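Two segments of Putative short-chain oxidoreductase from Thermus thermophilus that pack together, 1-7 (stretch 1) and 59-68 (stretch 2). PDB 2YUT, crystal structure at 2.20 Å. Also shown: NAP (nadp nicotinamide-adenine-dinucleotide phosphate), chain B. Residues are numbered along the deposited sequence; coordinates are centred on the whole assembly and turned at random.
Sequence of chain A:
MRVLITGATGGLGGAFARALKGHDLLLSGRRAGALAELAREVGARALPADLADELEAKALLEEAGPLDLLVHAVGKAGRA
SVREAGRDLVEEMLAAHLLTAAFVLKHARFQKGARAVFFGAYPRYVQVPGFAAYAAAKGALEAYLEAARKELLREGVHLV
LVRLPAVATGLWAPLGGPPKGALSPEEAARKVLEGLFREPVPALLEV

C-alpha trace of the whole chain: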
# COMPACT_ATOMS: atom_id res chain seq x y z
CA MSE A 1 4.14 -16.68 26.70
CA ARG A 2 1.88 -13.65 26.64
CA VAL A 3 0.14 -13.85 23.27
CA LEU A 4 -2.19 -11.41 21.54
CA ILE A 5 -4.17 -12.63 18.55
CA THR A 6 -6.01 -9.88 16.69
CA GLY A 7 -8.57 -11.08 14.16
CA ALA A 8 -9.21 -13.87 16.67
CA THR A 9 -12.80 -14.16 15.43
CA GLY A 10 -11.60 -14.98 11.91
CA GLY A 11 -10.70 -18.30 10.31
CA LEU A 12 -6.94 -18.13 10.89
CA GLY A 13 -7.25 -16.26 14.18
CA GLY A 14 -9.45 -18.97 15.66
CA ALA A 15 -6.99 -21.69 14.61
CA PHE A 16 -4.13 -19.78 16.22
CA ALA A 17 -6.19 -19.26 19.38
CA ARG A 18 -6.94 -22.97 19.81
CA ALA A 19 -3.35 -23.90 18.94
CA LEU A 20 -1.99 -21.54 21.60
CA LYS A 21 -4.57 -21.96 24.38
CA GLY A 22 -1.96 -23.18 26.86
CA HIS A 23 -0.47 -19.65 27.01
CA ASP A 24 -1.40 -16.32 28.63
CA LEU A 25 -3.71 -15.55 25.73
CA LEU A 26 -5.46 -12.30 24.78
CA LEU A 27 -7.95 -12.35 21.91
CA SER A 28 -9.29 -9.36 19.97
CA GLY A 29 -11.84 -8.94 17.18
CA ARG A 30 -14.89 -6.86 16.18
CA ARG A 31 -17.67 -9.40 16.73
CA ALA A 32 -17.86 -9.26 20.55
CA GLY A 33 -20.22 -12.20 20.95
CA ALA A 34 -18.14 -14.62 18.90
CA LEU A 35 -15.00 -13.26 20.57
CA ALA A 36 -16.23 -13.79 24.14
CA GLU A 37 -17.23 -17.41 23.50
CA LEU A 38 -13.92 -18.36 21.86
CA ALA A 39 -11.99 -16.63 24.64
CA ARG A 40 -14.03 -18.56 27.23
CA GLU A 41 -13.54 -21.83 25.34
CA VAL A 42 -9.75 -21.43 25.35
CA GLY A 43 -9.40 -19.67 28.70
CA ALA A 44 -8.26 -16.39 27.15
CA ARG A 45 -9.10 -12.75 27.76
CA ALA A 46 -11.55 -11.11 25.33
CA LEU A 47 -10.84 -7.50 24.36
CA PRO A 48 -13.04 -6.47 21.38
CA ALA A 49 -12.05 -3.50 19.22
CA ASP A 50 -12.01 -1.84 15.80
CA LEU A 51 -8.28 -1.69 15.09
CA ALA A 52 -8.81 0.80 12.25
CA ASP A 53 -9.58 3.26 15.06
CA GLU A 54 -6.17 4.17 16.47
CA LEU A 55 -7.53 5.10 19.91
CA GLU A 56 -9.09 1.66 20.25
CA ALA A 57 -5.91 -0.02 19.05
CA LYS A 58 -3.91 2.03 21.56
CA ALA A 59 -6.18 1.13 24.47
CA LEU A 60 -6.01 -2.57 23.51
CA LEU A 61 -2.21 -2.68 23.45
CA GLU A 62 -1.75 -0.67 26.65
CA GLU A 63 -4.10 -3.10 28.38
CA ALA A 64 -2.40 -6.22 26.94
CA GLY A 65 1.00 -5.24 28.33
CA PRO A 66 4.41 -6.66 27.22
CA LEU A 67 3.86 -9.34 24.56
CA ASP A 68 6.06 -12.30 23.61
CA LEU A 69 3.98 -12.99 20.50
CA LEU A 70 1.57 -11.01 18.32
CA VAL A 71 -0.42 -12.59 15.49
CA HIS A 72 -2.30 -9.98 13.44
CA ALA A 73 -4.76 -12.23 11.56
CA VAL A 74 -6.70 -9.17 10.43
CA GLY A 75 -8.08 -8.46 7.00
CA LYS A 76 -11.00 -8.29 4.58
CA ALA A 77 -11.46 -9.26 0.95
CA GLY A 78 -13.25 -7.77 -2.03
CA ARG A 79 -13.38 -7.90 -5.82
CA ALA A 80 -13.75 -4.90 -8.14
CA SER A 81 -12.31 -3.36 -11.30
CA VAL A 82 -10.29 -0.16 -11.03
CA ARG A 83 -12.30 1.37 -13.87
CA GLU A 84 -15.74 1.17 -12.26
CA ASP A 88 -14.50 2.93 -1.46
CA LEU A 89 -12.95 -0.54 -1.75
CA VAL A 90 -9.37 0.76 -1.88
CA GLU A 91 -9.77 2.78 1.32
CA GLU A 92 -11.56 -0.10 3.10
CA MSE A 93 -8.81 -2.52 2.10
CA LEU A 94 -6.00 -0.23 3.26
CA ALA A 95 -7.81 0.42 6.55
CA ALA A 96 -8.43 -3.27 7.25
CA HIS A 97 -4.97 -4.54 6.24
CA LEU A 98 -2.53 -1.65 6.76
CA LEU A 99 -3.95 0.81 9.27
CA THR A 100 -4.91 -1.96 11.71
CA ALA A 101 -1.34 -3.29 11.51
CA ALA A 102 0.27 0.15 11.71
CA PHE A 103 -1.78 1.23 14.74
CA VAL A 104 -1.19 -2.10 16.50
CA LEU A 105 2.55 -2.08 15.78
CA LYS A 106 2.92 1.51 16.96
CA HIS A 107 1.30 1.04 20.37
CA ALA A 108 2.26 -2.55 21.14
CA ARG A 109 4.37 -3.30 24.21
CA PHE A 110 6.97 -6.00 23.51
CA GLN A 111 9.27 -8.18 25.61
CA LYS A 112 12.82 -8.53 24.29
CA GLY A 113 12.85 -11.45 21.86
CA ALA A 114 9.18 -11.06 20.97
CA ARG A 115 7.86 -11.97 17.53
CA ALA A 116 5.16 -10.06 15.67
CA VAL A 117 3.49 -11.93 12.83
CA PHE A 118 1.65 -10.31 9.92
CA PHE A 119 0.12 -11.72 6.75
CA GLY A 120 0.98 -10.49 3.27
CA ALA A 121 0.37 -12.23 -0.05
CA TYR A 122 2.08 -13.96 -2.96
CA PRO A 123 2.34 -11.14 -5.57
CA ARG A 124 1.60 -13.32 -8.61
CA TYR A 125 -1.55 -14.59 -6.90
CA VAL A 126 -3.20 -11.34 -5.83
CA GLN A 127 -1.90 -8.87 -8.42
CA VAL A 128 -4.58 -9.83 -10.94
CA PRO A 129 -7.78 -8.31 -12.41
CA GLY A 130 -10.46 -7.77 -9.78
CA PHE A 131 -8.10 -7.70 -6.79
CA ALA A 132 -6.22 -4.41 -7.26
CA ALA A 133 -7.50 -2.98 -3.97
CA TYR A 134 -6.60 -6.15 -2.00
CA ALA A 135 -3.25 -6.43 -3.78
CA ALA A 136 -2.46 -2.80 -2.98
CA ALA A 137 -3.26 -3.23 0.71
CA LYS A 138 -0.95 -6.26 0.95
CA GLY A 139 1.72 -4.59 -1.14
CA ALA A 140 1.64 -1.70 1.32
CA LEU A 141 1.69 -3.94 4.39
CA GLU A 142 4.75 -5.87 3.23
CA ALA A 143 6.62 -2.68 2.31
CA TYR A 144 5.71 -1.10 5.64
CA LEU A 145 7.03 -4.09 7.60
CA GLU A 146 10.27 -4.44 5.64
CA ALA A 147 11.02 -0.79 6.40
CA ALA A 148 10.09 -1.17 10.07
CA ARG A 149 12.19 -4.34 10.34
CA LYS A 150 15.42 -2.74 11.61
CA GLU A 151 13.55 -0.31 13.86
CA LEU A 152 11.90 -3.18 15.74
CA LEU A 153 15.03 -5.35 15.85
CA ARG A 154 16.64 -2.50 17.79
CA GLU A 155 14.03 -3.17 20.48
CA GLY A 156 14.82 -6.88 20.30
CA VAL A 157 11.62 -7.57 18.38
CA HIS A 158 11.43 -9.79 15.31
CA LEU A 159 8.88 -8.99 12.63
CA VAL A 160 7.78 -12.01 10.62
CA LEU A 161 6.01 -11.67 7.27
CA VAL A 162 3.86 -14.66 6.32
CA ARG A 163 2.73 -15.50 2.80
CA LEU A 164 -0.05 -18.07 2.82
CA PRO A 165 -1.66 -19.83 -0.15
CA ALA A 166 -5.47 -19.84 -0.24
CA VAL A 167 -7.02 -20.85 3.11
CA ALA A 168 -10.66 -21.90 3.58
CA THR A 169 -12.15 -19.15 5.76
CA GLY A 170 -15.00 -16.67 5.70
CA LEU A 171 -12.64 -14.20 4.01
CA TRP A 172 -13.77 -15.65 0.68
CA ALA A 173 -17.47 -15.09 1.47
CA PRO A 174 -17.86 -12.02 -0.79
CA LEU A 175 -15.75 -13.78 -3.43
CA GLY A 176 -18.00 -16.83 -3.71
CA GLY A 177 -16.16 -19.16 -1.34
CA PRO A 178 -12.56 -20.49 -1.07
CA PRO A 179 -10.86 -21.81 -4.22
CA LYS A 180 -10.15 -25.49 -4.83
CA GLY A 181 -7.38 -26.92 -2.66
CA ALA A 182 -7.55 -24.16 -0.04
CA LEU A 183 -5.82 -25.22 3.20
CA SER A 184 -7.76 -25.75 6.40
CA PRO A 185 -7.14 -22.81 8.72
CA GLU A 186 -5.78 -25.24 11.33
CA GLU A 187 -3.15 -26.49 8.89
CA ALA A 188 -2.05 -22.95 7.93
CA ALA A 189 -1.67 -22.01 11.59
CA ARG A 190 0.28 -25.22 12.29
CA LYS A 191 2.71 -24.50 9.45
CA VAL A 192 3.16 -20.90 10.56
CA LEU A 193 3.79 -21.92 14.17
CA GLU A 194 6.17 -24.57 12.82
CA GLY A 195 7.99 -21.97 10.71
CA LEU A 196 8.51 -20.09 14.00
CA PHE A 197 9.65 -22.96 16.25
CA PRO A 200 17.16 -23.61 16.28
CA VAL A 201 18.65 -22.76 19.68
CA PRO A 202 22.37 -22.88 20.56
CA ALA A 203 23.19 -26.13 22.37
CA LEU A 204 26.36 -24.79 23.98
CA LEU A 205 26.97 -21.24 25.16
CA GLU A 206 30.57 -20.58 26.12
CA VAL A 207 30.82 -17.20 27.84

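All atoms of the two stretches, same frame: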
# COMPACT_ATOMS: atom_id res chain seq x y z
N MSE A 1 3.88 -17.98 27.39
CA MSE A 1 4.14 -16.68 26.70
C MSE A 1 2.89 -15.83 26.75
O MSE A 1 1.77 -16.35 26.84
CB MSE A 1 4.44 -16.88 25.21
CG MSE A 1 5.61 -17.74 24.82
SE MSE A 1 5.78 -17.63 22.87
CE MSE A 1 4.46 -18.94 22.34
N ARG A 2 3.06 -14.51 26.70
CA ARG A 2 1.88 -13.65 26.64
C ARG A 2 1.64 -13.48 25.14
O ARG A 2 2.51 -12.99 24.42
CB ARG A 2 2.11 -12.28 27.28
CG ARG A 2 0.89 -11.38 27.13
CD ARG A 2 0.96 -10.20 28.07
NE ARG A 2 0.81 -10.63 29.46
CZ ARG A 2 1.31 -9.95 30.49
NH1 ARG A 2 1.13 -10.39 31.73
NH2 ARG A 2 2.00 -8.84 30.28
N VAL A 3 0.48 -13.91 24.69
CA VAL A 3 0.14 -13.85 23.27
C VAL A 3 -1.11 -13.04 22.97
O VAL A 3 -2.13 -13.17 23.65
CB VAL A 3 -0.11 -15.28 22.72
CG1 VAL A 3 -0.40 -15.21 21.22
CG2 VAL A 3 1.07 -16.18 23.01
N LEU A 4 -1.03 -12.18 21.96
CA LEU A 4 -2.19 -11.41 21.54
C LEU A 4 -2.50 -11.83 20.11
O LEU A 4 -1.63 -11.82 19.24
CB LEU A 4 -1.92 -9.90 21.56
CG LEU A 4 -2.98 -9.05 20.84
CD1 LEU A 4 -4.37 -9.25 21.49
CD2 LEU A 4 -2.59 -7.57 20.89
N ILE A 5 -3.74 -12.24 19.89
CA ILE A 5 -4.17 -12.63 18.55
C ILE A 5 -5.27 -11.67 18.14
O ILE A 5 -6.36 -11.69 18.72
CB ILE A 5 -4.79 -14.04 18.51
CG1 ILE A 5 -3.83 -15.09 19.08
CG2 ILE A 5 -5.20 -14.36 17.06
CD1 ILE A 5 -2.53 -15.23 18.32
N THR A 6 -4.98 -10.79 17.18
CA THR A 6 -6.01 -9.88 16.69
C THR A 6 -6.65 -10.65 15.54
O THR A 6 -6.02 -11.53 14.96
CB THR A 6 -5.41 -8.53 16.21
OG1 THR A 6 -4.30 -8.76 15.34
CG2 THR A 6 -4.93 -7.71 17.42
N GLY A 7 -7.90 -10.34 15.21
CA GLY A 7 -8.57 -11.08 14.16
C GLY A 7 -8.86 -12.49 14.68
O GLY A 7 -9.00 -13.45 13.91
N ALA A 59 -5.66 1.59 23.19
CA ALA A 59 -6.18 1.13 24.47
C ALA A 59 -6.03 -0.39 24.61
O ALA A 59 -5.83 -0.90 25.71
CB ALA A 59 -7.65 1.53 24.61
N LEU A 60 -6.15 -1.12 23.49
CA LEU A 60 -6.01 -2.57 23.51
C LEU A 60 -4.59 -2.97 23.89
O LEU A 60 -4.38 -3.79 24.78
CB LEU A 60 -6.35 -3.17 22.14
CG LEU A 60 -5.92 -4.64 21.92
CD1 LEU A 60 -6.69 -5.54 22.88
CD2 LEU A 60 -6.18 -5.05 20.47
N LEU A 61 -3.61 -2.38 23.20
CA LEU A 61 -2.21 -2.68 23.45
C LEU A 61 -1.70 -2.24 24.82
O LEU A 61 -0.86 -2.92 25.41
CB LEU A 61 -1.32 -2.08 22.35
CG LEU A 61 -1.21 -2.87 21.04
CD1 LEU A 61 -0.73 -4.29 21.34
CD2 LEU A 61 -2.55 -2.92 20.33
N GLU A 62 -2.19 -1.12 25.33
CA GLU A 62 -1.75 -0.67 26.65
C GLU A 62 -2.29 -1.64 27.70
O GLU A 62 -1.62 -1.92 28.70
CB GLU A 62 -2.24 0.76 26.93
CG GLU A 62 -1.75 1.76 25.89
CD GLU A 62 -1.94 3.21 26.31
OE1 GLU A 62 -3.06 3.58 26.72
OE2 GLU A 62 -0.95 3.98 26.21
N GLU A 63 -3.48 -2.16 27.46
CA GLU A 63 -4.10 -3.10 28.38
C GLU A 63 -3.42 -4.48 28.32
O GLU A 63 -3.22 -5.11 29.35
CB GLU A 63 -5.58 -3.26 28.03
CG GLU A 63 -6.33 -4.23 28.93
CD GLU A 63 -6.10 -3.96 30.41
OE1 GLU A 63 -6.22 -2.79 30.83
OE2 GLU A 63 -5.80 -4.93 31.15
N ALA A 64 -3.06 -4.92 27.12
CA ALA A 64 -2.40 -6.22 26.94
C ALA A 64 -1.06 -6.32 27.66
O ALA A 64 -0.71 -7.38 28.19
CB ALA A 64 -2.22 -6.50 25.45
N GLY A 65 -0.30 -5.23 27.67
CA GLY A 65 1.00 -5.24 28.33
C GLY A 65 2.07 -5.88 27.45
O GLY A 65 1.79 -6.20 26.29
N PRO A 66 3.29 -6.07 27.97
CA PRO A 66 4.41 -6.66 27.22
C PRO A 66 4.07 -8.03 26.62
O PRO A 66 3.73 -8.98 27.33
CB PRO A 66 5.52 -6.74 28.27
CG PRO A 66 5.21 -5.58 29.17
CD PRO A 66 3.71 -5.71 29.33
N LEU A 67 4.17 -8.12 25.30
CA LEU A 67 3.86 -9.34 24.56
C LEU A 67 5.11 -10.10 24.14
O LEU A 67 6.16 -9.51 23.88
CB LEU A 67 3.05 -9.00 23.30
CG LEU A 67 1.76 -8.18 23.43
CD1 LEU A 67 1.28 -7.80 22.03
CD2 LEU A 67 0.69 -8.98 24.16
N ASP A 68 4.98 -11.43 24.07
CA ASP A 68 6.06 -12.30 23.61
C ASP A 68 5.73 -12.65 22.16
O ASP A 68 6.62 -12.93 21.36
CB ASP A 68 6.11 -13.59 24.44
CG ASP A 68 6.48 -13.34 25.88
OD1 ASP A 68 7.61 -12.88 26.13
OD2 ASP A 68 5.64 -13.61 26.77
PA NAP B . -11.32 -13.81 8.08
O1A NAP B . -12.40 -12.94 7.26
O2A NAP B . -11.80 -15.18 8.40
O5B NAP B . -10.99 -12.97 9.41
C5B NAP B . -10.67 -11.58 9.32
C4B NAP B . -10.42 -11.00 10.71
O4B NAP B . -10.08 -9.61 10.56
C3B NAP B . -11.71 -11.06 11.54
O3B NAP B . -11.40 -11.43 12.89
C2B NAP B . -12.20 -9.61 11.50
O2B NAP B . -12.91 -9.31 12.70
C1B NAP B . -10.84 -8.92 11.57
N9A NAP B . -10.98 -7.48 11.23
C8A NAP B . -11.34 -6.99 10.05
N7A NAP B . -11.39 -5.67 10.12
C5A NAP B . -11.05 -5.31 11.35
C6A NAP B . -10.95 -4.09 12.01
N6A NAP B . -11.20 -2.95 11.37
N1A NAP B . -10.58 -4.08 13.30
C2A NAP B . -10.33 -5.20 13.94
N3A NAP B . -10.42 -6.38 13.35
C4A NAP B . -10.78 -6.47 12.06
O3 NAP B . -9.98 -13.79 7.18
PN NAP B . -8.78 -14.84 7.36
O1N NAP B . -8.84 -15.84 6.27
O2N NAP B . -8.74 -15.33 8.76
O5D NAP B . -7.47 -13.94 7.10
C5D NAP B . -6.60 -13.58 8.17
C4D NAP B . -5.36 -12.86 7.65
O4D NAP B . -4.71 -13.75 6.72
C3D NAP B . -5.74 -11.61 6.85
O3D NAP B . -4.68 -10.65 6.84
C2D NAP B . -5.92 -12.21 5.45
O2D NAP B . -5.79 -11.21 4.44
C1D NAP B . -4.69 -13.11 5.44
N1N NAP B . -4.70 -14.08 4.32
C2N NAP B . -5.79 -14.93 4.13
C3N NAP B . -5.79 -15.83 3.08
C7N NAP B . -6.99 -16.77 2.87
O7N NAP B . -7.10 -17.45 1.85
N7N NAP B . -7.87 -16.77 3.87
C4N NAP B . -4.71 -15.89 2.21
C5N NAP B . -3.62 -15.05 2.39
C6N NAP B . -3.60 -14.14 3.44
P2B NAP B . -14.51 -9.50 12.81
O1X NAP B . -14.89 -10.85 12.01
O2X NAP B . -14.78 -9.80 14.37
O3X NAP B . -15.25 -8.32 12.32

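The first strand of a chain can be tied at its start by a distant segment, and the opening strand of this Thermus thermophilus oxidoreductase is an example: a segment more than fifty residues later bonds to its start and packs against it. The anchor is Asp-68. The backbone nitrogen of Arg-2 donates to Asp-68 OD2 across 2.7 Å, with the N-H pointing almost straight at the carboxylate oxygen. In return, Asp-68 N donates to Arg-2 O at 2.9 Å, again with good linearity. Asp-68 thus meets both polar groups of the Arg-2 backbone, one through its side chain and the other through its main chain. Its chi1 in the m well and a CA-to-CB bond directed toward the strand put OD2 within 3.4 Å of Met-1 CA as well. Met-1 is a selenomethionine, whose side chain leads away from the contact at its end.

The side chain of Arg-2 supplies the next layer. Its CA-to-CB bond points toward the second stretch, and the side chain reaches the turn that follows the helix, where its NH2 makes a weak hydrogen bond to Pro-66 O, at 3.4 Å and a bent angle. The aliphatic part contributes too: Arg-2 CD lies 3.1 Å from Pro-66 O and 3.3 Å from Ala-64 O, while Arg-2 CG rests 3.8 Å from Leu-67 CD2. NE and NH1 find partners elsewhere in the structure. The turn itself depends on Gly-65, which leaves the helix with positive phi; at its backbone angles a beta carbon would be jammed against the preceding carbonyl oxygen and would clash with Pro-66 CD.

Farther along the strand the contact becomes apolar. Alternation of side chains sends Arg-2, Leu-4 and Thr-6 toward the second stretch, whereas Val-3 points away. Leu-4 is the hub: its CB lies 3.8 Å from Leu-67 CD2, and its CD2 lies 3.8 Å from Leu-61 CD1 and 4.4 Å from Leu-60 CD2. Thr-6 continues the line, with CG2 4.2 Å from Leu-60 CD2, while its hydroxyl is hydrogen-bonded elsewhere.

Helix 59-64 runs nearly antiparallel to strand 2-6, at 161°, with their axes 10.6 Å apart at closest approach, a gap filled in part by Leu-4 from the strand and Leu-60 and Leu-61 from the helix. Glu-62 and Glu-63 are exposed and stay clear of the strand. Beyond the strand, Gly-7 CA comes within 3.1 Å of O3B of the bound NADP.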